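Local coordinates for protein 3-dehydroquinate dehydratase (Aquifex aeolicus, PDB 2EGZ) that acts as a type I dehydroquinase, probably catalysing the cis-dehydration of 3-dehydroquinate to 3-dehydroshikimate in the chorismate pathway through a Schiff base, at residues B[28-33]-B[57-62]; B[87-92]-B[109-114]. All coordinates share one frame; numbering follows the deposited sequence.

Contacts 1 and 2 belong to one parallel barrel sheet, their centres about 11 Å apart. Strands 55-59 and 86-90 are neighbours and join the two, with Leu58 O and Asp88 N 2.9 Å apart in a probable hydrogen bond. Beyond strand 55-59, Ser62 N probably bonds to Glu90 OE2 at 3.2 Å. One face of each contact looks into the catalytic pocket, judging by nearness to His116 and Lys142. The nearest side-chain atoms of Arg61 (contact 1) and Ser114 (contact 2) each lie about 3 Å from His116, the proton donor/acceptor. Glu28 comes within about 4 Å, nearest atoms, of Lys142, the Schiff-base lysine, to which Asp88 makes a long, weak ion pair.

Contact 1: residues B[28-33]-B[57-62]; sequences ELRVDQ and ILTIRS
Strands 26-30 and 55-59, linked through helix 39-51, form a beta-alpha-beta unit of the TIM barrel. The end of strand 26-30 carries Glu28, Leu29 and Arg30, predicted to bind 3-dehydroquinate, and Arg61, which does bind it, follows strand 55-59. The strands run parallel: Leu29 N bonds to Ile57 O, and Leu29 O accepts Thr59 N. Arg30 then centres an inverse gamma turn, so that Val31 N bonds weakly back to Leu29 O and also reaches Thr59 O at 2.9 Å.

The Arg30 chain starts at CB with CG anti to the carbonyl carbon, then bends at chi2 and chi3. CD runs beside the methyl of Thr59, 3.7 Å from CG2. NE gives Asp32 OD1 a nearly straight bond (2.9 Å, 167°) in the guanidinium plane, and NH2 makes the salt bridge to OD2 at 2.8 Å, tilted out of that plane, so both nitrogens grip the carboxylate side-on through its syn lone pairs. The guanidinium lies flat on that of Arg61, centres 3.8 Å apart and planes at 27°, with NH1 3.3 Å from Arg61 NH2. This like-charge pairing is probably tolerated because Asp32 neutralises one partner. Arg61 also has NH1 on the carbonyl of Glu65 and NH2 on a tartrate probably from the crystallisation liquor. An alanine replacing Arg30 would remove the paired bonds to Asp32 and the stacked guanidinium, and would probably leave that of Arg61 less firmly positioned.

Just past the strand ends, branched Val31 fits beside Ile60, CB to CG1 3.9 Å, and both pack on helix 73-80. On the pocket side, an extended Glu28, CG anti to the backbone N (chi1 173°), is long enough to cross to the neighbouring strand. Its OE2 takes the hydroxyl of Thr59 OG1 at 2.6 Å on the anti lone pair.

Contact 2: residues B[87-92]-B[109-114]; sequences TDIELS and KKLIIS
Strands 86-90 and 110-117, joined by helix 94-107, make another parallel beta-alpha-beta unit of the TIM barrel. Backbone bonds hold them in register from Thr87 N on Lys110 O to Leu91 N on Ser114 O. The bond of Ile112 N to Thr87 O is short and almost straight (2.7 Å, 173°). Ser114 N instead meets Ile89 O from above the carbonyl plane, 25° out of it, at 2.9 Å.

Among the apolar side chains, Ile89 and Leu111 pack against helix 94-107. Ile89 puts CG2 in the crowded place between backbone N and carbonyl carbon, which brings that methyl 3.8 Å from Leu111 CD1 and sends CG1 off towards the helix. Past the end of strand 86-90, Leu91 CB rests against Ile113 CG2 at 3.7 Å. Branched and long aliphatic residues suit this buried layer.

The opposite, pocket face carries Asp88, Glu90 and Ser114 beside the apolar Ile112. Asp88 has CG anti to the backbone N, and its OD1 accepts Ser114 OG on the syn lone pair at 2.7 Å. A serine hydroxyl is compact enough to sit between the backbone N and the carbonyl carbon and still reach the acid. Asp88 OD2 comes 3.7 Å from Ile112 CG2 and has a long, weak ion pair with Lys142.

One water bridges the segments beyond strand 86-90: it accepts from Ser92 N and donates to Ser114 O, each at 2.9 Å, so that carbonyl receives both the water and Leu91 N.

Contact 1: residues B[28-33]-B[57-62]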
# COMPACT_ATOMS: atom_id res chain seq x y z
N GLU B 28 -9.65 -14.66 16.00
CA GLU B 28 -9.66 -13.67 14.94
C GLU B 28 -10.32 -14.29 13.72
O GLU B 28 -9.80 -15.26 13.15
CB GLU B 28 -8.24 -13.24 14.56
CG GLU B 28 -8.21 -12.33 13.33
CD GLU B 28 -6.82 -11.89 12.93
OE1 GLU B 28 -5.90 -12.73 12.97
OE2 GLU B 28 -6.65 -10.71 12.56
N LEU B 29 -11.45 -13.75 13.31
CA LEU B 29 -12.13 -14.27 12.13
C LEU B 29 -11.48 -13.64 10.91
O LEU B 29 -11.61 -12.44 10.67
CB LEU B 29 -13.63 -13.94 12.16
CG LEU B 29 -14.54 -14.76 13.07
CD1 LEU B 29 -14.14 -14.57 14.52
CD2 LEU B 29 -15.99 -14.33 12.87
N ARG B 30 -10.76 -14.46 10.15
CA ARG B 30 -10.11 -13.98 8.94
C ARG B 30 -11.13 -14.18 7.83
O ARG B 30 -11.09 -15.17 7.09
CB ARG B 30 -8.84 -14.79 8.65
CG ARG B 30 -7.66 -14.42 9.55
CD ARG B 30 -7.21 -12.99 9.30
NE ARG B 30 -6.79 -12.79 7.91
CZ ARG B 30 -5.57 -13.03 7.45
NH1 ARG B 30 -4.62 -13.47 8.27
NH2 ARG B 30 -5.30 -12.85 6.17
N VAL B 31 -12.06 -13.23 7.73
CA VAL B 31 -13.13 -13.30 6.74
C VAL B 31 -12.62 -13.37 5.31
O VAL B 31 -13.33 -13.84 4.42
CB VAL B 31 -14.09 -12.11 6.89
CG1 VAL B 31 -15.27 -12.26 5.94
CG2 VAL B 31 -14.58 -12.02 8.33
N ASP B 32 -11.39 -12.92 5.08
CA ASP B 32 -10.82 -12.96 3.74
C ASP B 32 -10.53 -14.41 3.34
O ASP B 32 -10.31 -14.70 2.16
CB ASP B 32 -9.53 -12.15 3.68
CG ASP B 32 -8.57 -12.50 4.80
OD1 ASP B 32 -8.89 -12.21 5.97
OD2 ASP B 32 -7.49 -13.06 4.51
N GLN B 33 -10.55 -15.31 4.32
CA GLN B 33 -10.29 -16.72 4.08
C GLN B 33 -11.57 -17.54 4.16
O GLN B 33 -11.54 -18.77 4.13
CB GLN B 33 -9.28 -17.24 5.10
CG GLN B 33 -7.93 -16.51 5.06
CD GLN B 33 -6.95 -17.15 4.10
OE1 GLN B 33 -7.28 -17.45 2.95
NE2 GLN B 33 -5.72 -17.36 4.56
N ILE B 57 -11.98 -10.67 16.92
CA ILE B 57 -11.29 -9.64 16.14
C ILE B 57 -11.88 -9.86 14.76
O ILE B 57 -11.80 -10.97 14.21
CB ILE B 57 -9.76 -9.85 16.05
CG1 ILE B 57 -9.09 -9.58 17.40
CG2 ILE B 57 -9.18 -8.89 15.01
CD1 ILE B 57 -7.60 -9.91 17.41
N LEU B 58 -12.51 -8.83 14.22
CA LEU B 58 -13.10 -8.91 12.89
C LEU B 58 -12.06 -8.42 11.89
O LEU B 58 -11.74 -7.23 11.86
CB LEU B 58 -14.35 -8.02 12.82
CG LEU B 58 -15.02 -7.86 11.44
CD1 LEU B 58 -15.55 -9.21 10.97
CD2 LEU B 58 -16.15 -6.84 11.54
N THR B 59 -11.53 -9.34 11.10
CA THR B 59 -10.52 -9.01 10.09
C THR B 59 -10.98 -9.43 8.71
O THR B 59 -11.49 -10.53 8.52
CB THR B 59 -9.18 -9.72 10.37
OG1 THR B 59 -8.63 -9.25 11.61
CG2 THR B 59 -8.18 -9.43 9.25
N ILE B 60 -10.81 -8.54 7.75
CA ILE B 60 -11.18 -8.81 6.36
C ILE B 60 -9.99 -8.25 5.59
O ILE B 60 -10.10 -7.25 4.90
CB ILE B 60 -12.46 -8.06 5.96
CG1 ILE B 60 -13.53 -8.26 7.03
CG2 ILE B 60 -12.96 -8.58 4.62
CD1 ILE B 60 -14.78 -7.42 6.81
N ARG B 61 -8.85 -8.92 5.75
CA ARG B 61 -7.60 -8.49 5.14
C ARG B 61 -7.65 -8.12 3.66
O ARG B 61 -8.12 -8.89 2.83
CB ARG B 61 -6.52 -9.55 5.35
CG ARG B 61 -5.11 -9.04 5.10
CD ARG B 61 -4.67 -8.11 6.22
NE ARG B 61 -4.59 -8.81 7.50
CZ ARG B 61 -3.69 -9.75 7.79
NH1 ARG B 61 -2.77 -10.11 6.90
NH2 ARG B 61 -3.72 -10.34 8.97
N SER B 62 -7.13 -6.94 3.35
CA SER B 62 -7.08 -6.47 1.97
C SER B 62 -6.05 -7.31 1.23
O SER B 62 -5.08 -7.79 1.82
CB SER B 62 -6.69 -4.99 1.93
OG SER B 62 -5.42 -4.77 2.52

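Contact 2: residues B[87-92]-B[109-114]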
# COMPACT_ATOMS: atom_id res chain seq x y z
N THR B 87 -11.89 -4.76 15.77
CA THR B 87 -11.98 -4.75 14.32
C THR B 87 -10.57 -4.37 13.87
O THR B 87 -10.01 -3.38 14.35
CB THR B 87 -12.98 -3.72 13.78
OG1 THR B 87 -14.32 -4.15 14.05
CG2 THR B 87 -12.80 -3.56 12.27
N ASP B 88 -9.99 -5.18 12.99
CA ASP B 88 -8.65 -4.91 12.48
C ASP B 88 -8.78 -4.38 11.06
O ASP B 88 -9.25 -5.08 10.17
CB ASP B 88 -7.82 -6.20 12.48
CG ASP B 88 -6.39 -5.99 11.98
OD1 ASP B 88 -6.20 -5.20 11.04
OD2 ASP B 88 -5.46 -6.64 12.52
N ILE B 89 -8.36 -3.13 10.85
CA ILE B 89 -8.41 -2.52 9.53
C ILE B 89 -6.97 -2.10 9.20
O ILE B 89 -6.22 -1.71 10.08
CB ILE B 89 -9.34 -1.28 9.52
CG1 ILE B 89 -9.42 -0.68 8.10
CG2 ILE B 89 -8.84 -0.24 10.50
CD1 ILE B 89 -10.04 -1.62 7.08
N GLU B 90 -6.59 -2.20 7.93
CA GLU B 90 -5.23 -1.83 7.54
C GLU B 90 -5.07 -0.32 7.50
O GLU B 90 -5.98 0.40 7.09
CB GLU B 90 -4.89 -2.39 6.15
CG GLU B 90 -5.08 -3.89 5.95
CD GLU B 90 -6.54 -4.29 5.85
OE1 GLU B 90 -7.37 -3.44 5.45
OE2 GLU B 90 -6.85 -5.46 6.15
N LEU B 91 -3.91 0.16 7.94
CA LEU B 91 -3.63 1.59 7.93
C LEU B 91 -3.70 2.07 6.48
O LEU B 91 -4.07 3.21 6.21
CB LEU B 91 -2.22 1.86 8.49
CG LEU B 91 -1.69 3.30 8.45
CD1 LEU B 91 -2.59 4.23 9.25
CD2 LEU B 91 -0.27 3.33 9.01
N SER B 92 -3.35 1.18 5.56
CA SER B 92 -3.35 1.50 4.13
C SER B 92 -4.75 1.70 3.54
O SER B 92 -4.88 2.25 2.45
CB SER B 92 -2.59 0.43 3.35
OG SER B 92 -3.15 -0.85 3.53
N LYS B 109 -16.44 -0.51 21.25
CA LYS B 109 -15.52 -1.54 20.80
C LYS B 109 -14.14 -0.96 20.50
O LYS B 109 -13.94 0.25 20.62
CB LYS B 109 -16.09 -2.23 19.56
CG LYS B 109 -17.45 -2.86 19.79
CD LYS B 109 -17.38 -3.89 20.91
CE LYS B 109 -18.71 -4.58 21.14
NZ LYS B 109 -19.72 -3.69 21.76
N LYS B 110 -13.19 -1.81 20.11
CA LYS B 110 -11.83 -1.36 19.83
C LYS B 110 -11.39 -1.52 18.38
O LYS B 110 -11.79 -2.46 17.70
CB LYS B 110 -10.83 -2.12 20.72
CG LYS B 110 -11.04 -1.91 22.21
CD LYS B 110 -9.99 -2.66 23.02
CE LYS B 110 -10.13 -2.35 24.51
NZ LYS B 110 -9.07 -3.02 25.31
N LEU B 111 -10.56 -0.59 17.93
CA LEU B 111 -10.07 -0.62 16.56
C LEU B 111 -8.57 -0.90 16.52
O LEU B 111 -7.79 -0.21 17.17
CB LEU B 111 -10.34 0.71 15.86
CG LEU B 111 -10.05 0.76 14.35
CD1 LEU B 111 -10.97 -0.21 13.63
CD2 LEU B 111 -10.25 2.18 13.82
N ILE B 112 -8.19 -1.92 15.77
CA ILE B 112 -6.78 -2.24 15.60
C ILE B 112 -6.46 -1.72 14.20
O ILE B 112 -7.22 -1.96 13.27
CB ILE B 112 -6.52 -3.76 15.63
CG1 ILE B 112 -6.70 -4.29 17.05
CG2 ILE B 112 -5.12 -4.05 15.12
CD1 ILE B 112 -6.61 -5.81 17.13
N ILE B 113 -5.37 -0.97 14.06
CA ILE B 113 -4.98 -0.44 12.76
C ILE B 113 -3.65 -1.08 12.46
O ILE B 113 -2.63 -0.78 13.09
CB ILE B 113 -4.89 1.08 12.80
CG1 ILE B 113 -6.29 1.66 13.07
CG2 ILE B 113 -4.34 1.61 11.48
CD1 ILE B 113 -6.32 3.17 13.27
N SER B 114 -3.66 -1.98 11.48
CA SER B 114 -2.48 -2.75 11.13
C SER B 114 -1.66 -2.39 9.90
O SER B 114 -2.12 -1.70 8.98
CB SER B 114 -2.88 -4.22 11.01
OG SER B 114 -3.86 -4.36 9.99
O HOH W 1 -1.29 -0.71 6.43